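PDB 5Z0Q: aminotransferase, class I and II, which binds pyridoxal-5'-phosphate and belongs to the class I and II aminotransferases, with the general fold of that family. Local coordinates for residues A[37-42]-A[350-355]; A[325-330]-A[364-369]. All blocks are in the same frame, centred on the assembly; numbering follows the deposited sequence.

Contact 1: A[37-42]-A[350-355]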
ATOM      1  N   PRO A  37     -15.261  14.256  17.877  1.00 32.05           N
ATOM      2  CA  PRO A  37     -15.115  13.467  16.645  1.00 23.38           C
ATOM      3  C   PRO A  37     -15.836  12.132  16.725  1.00 27.21           C
ATOM      4  O   PRO A  37     -15.440  11.247  17.490  1.00 25.96           O
ATOM      5  CB  PRO A  37     -13.596  13.272  16.527  1.00 23.64           C
ATOM      6  CG  PRO A  37     -12.984  14.227  17.518  1.00 27.87           C
ATOM      7  CD  PRO A  37     -13.990  14.376  18.607  1.00 28.19           C
ATOM      8  N   LEU A  38     -16.898  11.975  15.938  1.00 27.78           N
ATOM      9  CA  LEU A  38     -17.681  10.743  15.910  1.00 29.14           C
ATOM     10  C   LEU A  38     -18.020  10.373  14.475  1.00 28.25           C
ATOM     11  O   LEU A  38     -19.146   9.968  14.168  1.00 25.93           O
ATOM     12  CB  LEU A  38     -18.956  10.882  16.742  1.00 29.17           C
ATOM     13  CG  LEU A  38     -18.796  11.325  18.197  1.00 27.88           C
ATOM     14  CD1 LEU A  38     -20.117  11.835  18.741  1.00 35.54           C
ATOM     15  CD2 LEU A  38     -18.267  10.186  19.053  1.00 29.92           C
ATOM     16  N   TRP A  39     -17.043  10.500  13.572  1.00 24.83           N
ATOM     17  CA  TRP A  39     -17.304  10.383  12.140  1.00 27.13           C
ATOM     18  C   TRP A  39     -16.593   9.182  11.526  1.00 22.14           C
ATOM     19  O   TRP A  39     -17.251   8.184  11.224  1.00 24.58           O
ATOM     20  CB  TRP A  39     -16.930  11.692  11.435  1.00 22.98           C
ATOM     21  CG  TRP A  39     -15.500  12.125  11.619  1.00 24.02           C
ATOM     22  CD1 TRP A  39     -14.901  12.518  12.781  1.00 22.86           C
ATOM     23  CD2 TRP A  39     -14.495  12.216  10.600  1.00 22.98           C
ATOM     24  NE1 TRP A  39     -13.586  12.838  12.551  1.00 21.99           N
ATOM     25  CE2 TRP A  39     -13.312  12.663  11.219  1.00 20.34           C
ATOM     26  CE3 TRP A  39     -14.481  11.959   9.226  1.00 21.04           C
ATOM     27  CZ2 TRP A  39     -12.129  12.859  10.513  1.00 21.18           C
ATOM     28  CZ3 TRP A  39     -13.306  12.155   8.527  1.00 15.82           C
ATOM     29  CH2 TRP A  39     -12.146  12.601   9.170  1.00 23.58           C
ATOM     30  N   ILE A  40     -15.273   9.236  11.334  1.00 18.92           N
ATOM     31  CA  ILE A  40     -14.583   8.207  10.565  1.00 26.20           C
ATOM     32  C   ILE A  40     -14.671   6.866  11.288  1.00 25.72           C
ATOM     33  O   ILE A  40     -14.694   6.792  12.525  1.00 24.47           O
ATOM     34  CB  ILE A  40     -13.123   8.621  10.298  1.00 25.16           C
ATOM     35  CG1 ILE A  40     -12.519   7.782   9.170  1.00 27.12           C
ATOM     36  CG2 ILE A  40     -12.282   8.514  11.559  1.00 18.67           C
ATOM     37  CD1 ILE A  40     -11.155   8.265   8.718  1.00 18.26           C
ATOM     38  N   ALA A  41     -14.735   5.789  10.502  1.00 25.07           N
ATOM     39  CA  ALA A  41     -15.097   4.467  11.013  1.00 27.30           C
ATOM     40  C   ALA A  41     -13.872   3.766  11.603  1.00 33.43           C
ATOM     41  O   ALA A  41     -13.296   2.837  11.032  1.00 36.52           O
ATOM     42  CB  ALA A  41     -15.742   3.636   9.913  1.00 26.19           C
ATOM     43  N   ASP A  42     -13.480   4.234  12.786  1.00 26.99           N
ATOM     44  CA  ASP A  42     -12.484   3.548  13.594  1.00 26.35           C
ATOM     45  C   ASP A  42     -12.794   3.817  15.059  1.00 34.80           C
ATOM     46  O   ASP A  42     -13.392   4.840  15.403  1.00 33.36           O
ATOM     47  CB  ASP A  42     -11.051   3.982  13.245  1.00 28.73           C
ATOM     48  CG  ASP A  42     -10.744   5.411  13.663  1.00 33.23           C
ATOM     49  OD1 ASP A  42     -11.682   6.231  13.743  1.00 47.92           O
ATOM     50  OD2 ASP A  42      -9.557   5.716  13.902  1.00 27.26           O
ATOM     51  N   GLY A 350     -19.398  16.053  15.826  1.00 26.35           N
ATOM     52  CA  GLY A 350     -18.814  15.810  14.521  1.00 31.70           C
ATOM     53  C   GLY A 350     -19.173  14.457  13.942  1.00 30.87           C
ATOM     54  O   GLY A 350     -18.469  13.468  14.170  1.00 24.78           O
ATOM     55  N   PHE A 351     -20.266  14.405  13.188  1.00 22.68           N
ATOM     56  CA  PHE A 351     -20.745  13.175  12.579  1.00 21.01           C
ATOM     57  C   PHE A 351     -20.241  13.057  11.145  1.00 24.72           C
ATOM     58  O   PHE A 351     -19.760  14.019  10.542  1.00 27.85           O
ATOM     59  CB  PHE A 351     -22.276  13.123  12.601  1.00 23.28           C
ATOM     60  CG  PHE A 351     -22.865  13.106  13.979  1.00 24.38           C
ATOM     61  CD1 PHE A 351     -22.182  12.520  15.033  1.00 28.75           C
ATOM     62  CD2 PHE A 351     -24.105  13.676  14.221  1.00 24.89           C
ATOM     63  CE1 PHE A 351     -22.726  12.504  16.305  1.00 31.63           C
ATOM     64  CE2 PHE A 351     -24.655  13.663  15.489  1.00 25.87           C
ATOM     65  CZ  PHE A 351     -23.964  13.077  16.534  1.00 35.02           C
ATOM     66  N   SER A 352     -20.359  11.848  10.601  1.00 31.75           N
ATOM     67  CA  SER A 352     -20.125  11.626   9.180  1.00 29.24           C
ATOM     68  C   SER A 352     -21.356  12.074   8.404  1.00 31.80           C
ATOM     69  O   SER A 352     -22.461  11.575   8.642  1.00 29.53           O
ATOM     70  CB  SER A 352     -19.816  10.156   8.903  1.00 28.10           C
ATOM     71  OG  SER A 352     -18.458   9.857   9.168  1.00 28.08           O
ATOM     72  N   SER A 353     -21.167  13.021   7.488  1.00 32.45           N
ATOM     73  CA  SER A 353     -22.280  13.523   6.695  1.00 24.71           C
ATOM     74  C   SER A 353     -22.832  12.424   5.798  1.00 35.79           C
ATOM     75  O   SER A 353     -22.078  11.717   5.121  1.00 32.88           O
ATOM     76  CB  SER A 353     -21.832  14.717   5.854  1.00 33.82           C
ATOM     77  OG  SER A 353     -22.901  15.203   5.060  1.00 42.08           O
ATOM     78  N   GLY A 354     -24.157  12.277   5.799  1.00 33.07           N
ATOM     79  CA  GLY A 354     -24.798  11.289   4.951  1.00 28.44           C
ATOM     80  C   GLY A 354     -24.766  11.614   3.474  1.00 31.28           C
ATOM     81  O   GLY A 354     -25.058  10.731   2.660  1.00 27.78           O
ATOM     82  N   ARG A 355     -24.424  12.855   3.111  1.00 34.58           N
ATOM     83  CA  ARG A 355     -24.354  13.222   1.700  1.00 38.09           C
ATOM     84  C   ARG A 355     -23.287  12.410   0.975  1.00 32.77           C
ATOM     85  O   ARG A 355     -23.463  12.037  -0.190  1.00 31.78           O
ATOM     86  CB  ARG A 355     -24.077  14.719   1.562  1.00 35.10           C
ATOM     87  CG  ARG A 355     -24.014  15.213   0.128  1.00 30.72           C
ATOM     88  CD  ARG A 355     -23.703  16.702   0.065  1.00 36.40           C
ATOM     89  NE  ARG A 355     -24.684  17.498   0.798  1.00 48.92           N
ATOM     90  CZ  ARG A 355     -25.835  17.924   0.288  1.00 49.89           C
ATOM     91  NH1 ARG A 355     -26.158  17.629  -0.964  1.00 54.56           N
ATOM     92  NH2 ARG A 355     -26.667  18.644   1.030  1.00 46.25           N
TER

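Contact 2: A[325-330]-A[364-369]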
ATOM      1  N   SER A 325     -22.177  -3.573  14.776  1.00 34.28           N
ATOM      2  CA  SER A 325     -21.434  -2.419  15.259  1.00 22.57           C
ATOM      3  C   SER A 325     -20.476  -1.910  14.179  1.00 36.06           C
ATOM      4  O   SER A 325     -20.088  -2.644  13.265  1.00 30.49           O
ATOM      5  CB  SER A 325     -20.677  -2.803  16.533  1.00 42.29           C
ATOM      6  OG  SER A 325     -21.446  -2.496  17.683  1.00 56.19           O
ATOM      7  N   PHE A 326     -20.080  -0.636  14.285  1.00 34.67           N
ATOM      8  CA  PHE A 326     -20.391   0.252  15.409  1.00 28.91           C
ATOM      9  C   PHE A 326     -20.990   1.582  14.962  1.00 29.89           C
ATOM     10  O   PHE A 326     -20.688   2.634  15.530  1.00 24.03           O
ATOM     11  CB  PHE A 326     -19.126   0.500  16.237  1.00 24.13           C
ATOM     12  CG  PHE A 326     -17.881   0.662  15.408  1.00 26.87           C
ATOM     13  CD1 PHE A 326     -17.527   1.902  14.900  1.00 27.41           C
ATOM     14  CD2 PHE A 326     -17.067  -0.426  15.134  1.00 22.54           C
ATOM     15  CE1 PHE A 326     -16.385   2.055  14.135  1.00 26.92           C
ATOM     16  CE2 PHE A 326     -15.925  -0.281  14.369  1.00 25.31           C
ATOM     17  CZ  PHE A 326     -15.582   0.961  13.868  1.00 30.92           C
ATOM     18  N   LEU A 327     -21.833   1.524  13.934  1.00 31.16           N
ATOM     19  CA  LEU A 327     -22.555   2.681  13.424  1.00 26.68           C
ATOM     20  C   LEU A 327     -23.912   2.193  12.935  1.00 31.78           C
ATOM     21  O   LEU A 327     -24.032   1.062  12.455  1.00 47.58           O
ATOM     22  CB  LEU A 327     -21.779   3.377  12.292  1.00 29.87           C
ATOM     23  CG  LEU A 327     -20.247   3.420  12.387  1.00 26.46           C
ATOM     24  CD1 LEU A 327     -19.617   2.385  11.466  1.00 25.55           C
ATOM     25  CD2 LEU A 327     -19.692   4.810  12.113  1.00 30.52           C
ATOM     26  N   GLY A 328     -24.938   3.037  13.052  1.00 40.18           N
ATOM     27  CA  GLY A 328     -24.841   4.403  13.535  1.00 29.05           C
ATOM     28  C   GLY A 328     -25.574   5.347  12.594  1.00 28.10           C
ATOM     29  O   GLY A 328     -25.190   6.503  12.437  1.00 24.27           O
ATOM     30  N   TRP A 329     -26.646   4.845  11.978  1.00 28.66           N
ATOM     31  CA  TRP A 329     -27.332   5.516  10.875  1.00 26.08           C
ATOM     32  C   TRP A 329     -28.583   6.208  11.408  1.00 27.07           C
ATOM     33  O   TRP A 329     -29.585   5.549  11.708  1.00 31.75           O
ATOM     34  CB  TRP A 329     -27.674   4.495   9.791  1.00 26.12           C
ATOM     35  CG  TRP A 329     -28.002   5.050   8.433  1.00 23.14           C
ATOM     36  CD1 TRP A 329     -29.095   4.750   7.676  1.00 22.71           C
ATOM     37  CD2 TRP A 329     -27.221   5.974   7.662  1.00 26.08           C
ATOM     38  NE1 TRP A 329     -29.051   5.434   6.485  1.00 23.42           N
ATOM     39  CE2 TRP A 329     -27.911   6.194   6.452  1.00 22.48           C
ATOM     40  CE3 TRP A 329     -26.012   6.643   7.879  1.00 26.52           C
ATOM     41  CZ2 TRP A 329     -27.431   7.049   5.464  1.00 22.51           C
ATOM     42  CZ3 TRP A 329     -25.539   7.495   6.895  1.00 22.89           C
ATOM     43  CH2 TRP A 329     -26.247   7.689   5.704  1.00 21.83           C
ATOM     44  N   ILE A 330     -28.531   7.535  11.510  1.00 24.96           N
ATOM     45  CA  ILE A 330     -29.579   8.331  12.144  1.00 27.70           C
ATOM     46  C   ILE A 330     -30.266   9.185  11.086  1.00 21.99           C
ATOM     47  O   ILE A 330     -29.605   9.944  10.366  1.00 22.04           O
ATOM     48  CB  ILE A 330     -29.009   9.220  13.262  1.00 26.06           C
ATOM     49  CG1 ILE A 330     -28.263   8.374  14.295  1.00 19.93           C
ATOM     50  CG2 ILE A 330     -30.119  10.027  13.922  1.00 20.84           C
ATOM     51  CD1 ILE A 330     -27.574   9.193  15.362  1.00 13.35           C
ATOM     52  N   ARG A 364     -24.036   9.708  10.182  1.00 27.79           N
ATOM     53  CA  ARG A 364     -23.504   8.455  10.697  1.00 26.12           C
ATOM     54  C   ARG A 364     -22.877   8.689  12.066  1.00 27.18           C
ATOM     55  O   ARG A 364     -22.018   9.562  12.223  1.00 28.80           O
ATOM     56  CB  ARG A 364     -22.481   7.850   9.733  1.00 30.07           C
ATOM     57  CG  ARG A 364     -22.247   6.362   9.961  1.00 24.84           C
ATOM     58  CD  ARG A 364     -21.269   5.771   8.959  1.00 22.38           C
ATOM     59  NE  ARG A 364     -19.912   6.274   9.153  1.00 26.35           N
ATOM     60  CZ  ARG A 364     -18.841   5.786   8.539  1.00 31.01           C
ATOM     61  NH1 ARG A 364     -18.965   4.776   7.688  1.00 35.08           N
ATOM     62  NH2 ARG A 364     -17.642   6.304   8.776  1.00 31.90           N
ATOM     63  N   PHE A 365     -23.314   7.908  13.051  1.00 27.62           N
ATOM     64  CA  PHE A 365     -22.881   8.050  14.435  1.00 24.19           C
ATOM     65  C   PHE A 365     -21.878   6.951  14.762  1.00 26.37           C
ATOM     66  O   PHE A 365     -22.192   5.762  14.640  1.00 25.25           O
ATOM     67  CB  PHE A 365     -24.082   7.982  15.380  1.00 21.27           C
ATOM     68  CG  PHE A 365     -23.814   8.527  16.757  1.00 24.71           C
ATOM     69  CD1 PHE A 365     -22.960   7.872  17.628  1.00 27.22           C
ATOM     70  CD2 PHE A 365     -24.438   9.685  17.187  1.00 27.42           C
ATOM     71  CE1 PHE A 365     -22.719   8.371  18.892  1.00 26.63           C
ATOM     72  CE2 PHE A 365     -24.202  10.186  18.453  1.00 31.44           C
ATOM     73  CZ  PHE A 365     -23.342   9.527  19.305  1.00 27.01           C
ATOM     74  N   ASN A 366     -20.681   7.345  15.184  1.00 21.42           N
ATOM     75  CA  ASN A 366     -19.638   6.404  15.583  1.00 23.51           C
ATOM     76  C   ASN A 366     -19.665   6.294  17.104  1.00 26.60           C
ATOM     77  O   ASN A 366     -19.137   7.158  17.809  1.00 32.69           O
ATOM     78  CB  ASN A 366     -18.273   6.859  15.076  1.00 28.93           C
ATOM     79  CG  ASN A 366     -17.194   5.802  15.256  1.00 23.49           C
ATOM     80  OD1 ASN A 366     -17.304   4.916  16.106  1.00 20.79           O
ATOM     81  ND2 ASN A 366     -16.140   5.895  14.454  1.00 18.06           N
ATOM     82  N   PHE A 367     -20.285   5.231  17.614  1.00 29.27           N
ATOM     83  CA  PHE A 367     -20.284   4.955  19.043  1.00 24.12           C
ATOM     84  C   PHE A 367     -19.217   3.937  19.433  1.00 24.20           C
ATOM     85  O   PHE A 367     -19.334   3.293  20.482  1.00 22.14           O
ATOM     86  CB  PHE A 367     -21.670   4.499  19.509  1.00 24.73           C
ATOM     87  CG  PHE A 367     -22.196   3.280  18.800  1.00 24.48           C
ATOM     88  CD1 PHE A 367     -21.937   2.009  19.289  1.00 26.91           C
ATOM     89  CD2 PHE A 367     -22.978   3.407  17.664  1.00 28.04           C
ATOM     90  CE1 PHE A 367     -22.430   0.888  18.646  1.00 24.37           C
ATOM     91  CE2 PHE A 367     -23.478   2.290  17.019  1.00 26.69           C
ATOM     92  CZ  PHE A 367     -23.204   1.029  17.510  1.00 25.61           C
ATOM     93  N   GLY A 368     -18.182   3.782  18.610  1.00 24.65           N
ATOM     94  CA  GLY A 368     -17.036   2.971  18.970  1.00 23.59           C
ATOM     95  C   GLY A 368     -16.049   3.762  19.803  1.00 25.06           C
ATOM     96  O   GLY A 368     -15.020   4.223  19.299  1.00 24.70           O
ATOM     97  N   CYS A 369     -16.359   3.926  21.084  1.00 24.88           N
ATOM     98  CA  CYS A 369     -15.605   4.794  21.974  1.00 25.68           C
ATOM     99  C   CYS A 369     -15.965   4.430  23.408  1.00 28.59           C
ATOM    100  O   CYS A 369     -16.955   3.726  23.639  1.00 26.40           O
ATOM    101  CB  CYS A 369     -15.913   6.274  21.692  1.00 25.88           C
ATOM    102  SG  CYS A 369     -17.663   6.691  21.814  1.00 31.72           S
TER

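Contact 1: A[37-42]-A[350-355]
The F351 ring meets L38 at its edge. L38 CD1 lies close to the ring plane, 3.6 Å from F351 CE1. The ring of F344 also meets F351 at an inclined angle, so F351 sits in an aromatic and aliphatic cluster with L38. The indole of W39 has I40 CB over one face, 3.7 Å above the plane and offset toward the rim. P37 CA lies at its edge, in plane. From the opposing segment, G350 O approaches obliquely, 3.9 Å from W39 CD1. K29 makes a cation-pi contact with this indole, and its NE1 donates to K26 O.

L38 and F351 lie side by side and point the same way. Both have CG beside the backbone N, with chi1 near -60°. W39 behaves differently. Its CB faces 350-355 and comes within 3.6 Å of F351 C. With chi1 at 58°, CG sits between the backbone N and the carbonyl carbon, and the ring turns away from that segment, back along its own chain.

The two strands are parallel neighbours. P37 and G350 are paired, with their CA atoms 4.9 Å apart. Strand 36-38 is an outermost strand of the five-stranded mixed sheet within this chain. That sheet belongs to the small domain of a fold type I PLP enzyme. The early strand is thereby joined to the C-terminal part of the chain.

L38 N donates to G350 O at 2.8 Å, with an N-H...O angle of 148°. Past this bond, a side chain makes the next polar link. S352 OG gives a weak hydrogen bond to W39 O, 2.9 Å away. A41 is the centre of an inverse gamma turn.

Contact 2: A[325-330]-A[364-369]
Two antiparallel chain segments meet here, at W329 and R364, where strands 329-331 and 362-364 of the small-domain sheet border irregular chain. W329 and R364 form a non-hydrogen-bonded pair, with CA atoms 4.8 Å apart. R364 CB lies at the edge of the W329 indole, near its plane and 4.2 Å from CE3. The indole and guanidinium planes are 76° apart. In the next step of the register, F365 N points to G328 O, a pairing whose modelled length is doubtful.

R364 has CG anti to its backbone N (chi1 -160°). Its chain is extended at chi2 and bends about CG-CD. L327 covers one face of the guanidinium with both methyls. CD2 is the nearer, 3.3 Å from NE.

Further along, F326 O lies over one face of the F367 ring, 3.1 Å above its plane and toward the rim. It also accepts a weak hydrogen bond from F367 N at 3.4 Å. The N366 amide runs beside the F326 ring, with planes 25° apart. N366 OD1 accepts from G368 N at 2.9 Å, in the carbonyl plane, which makes an Asx turn. Its ND2 donates to D42 O, so both ends of the amide are used and its rotation is fixed.

I330 CD1 packs on F365, 3.7 Å from CD2. L374, A377 and M381 of helix 371-385 also touch the F365 side chain.

R364 NH2 donates to W39 O, and NH1 makes a weak hydrogen bond to N176 OD1 in the pyridoxal-5'-phosphate pocket. The apolar cover from L327 and the bonds at the two terminal nitrogens are consistent with a guanidinium whose orientation is restrained beside the pocket.

How the contacts relate
The centres of contacts 1 and 2 are 8 Å apart, and both belong to one sheet. Strand 349-353 lies between 36-38 and 362-364, and 329-331 follows on the far side of 362-364. S352 O and R364 N, 2.9 Å apart, probably form a hydrogen bond between strands 349-353 and 362-364. F351 CE1 packs 3.4 Å from F365 CD2. Both contacts lie near the pyridoxal-5'-phosphate pocket. The side chain of R364 is about 5 Å from the ligand, and that of I40 about 7 Å. A41 touches R364 and pocket residue K240. I40 also packs on Y66 of the second subunit.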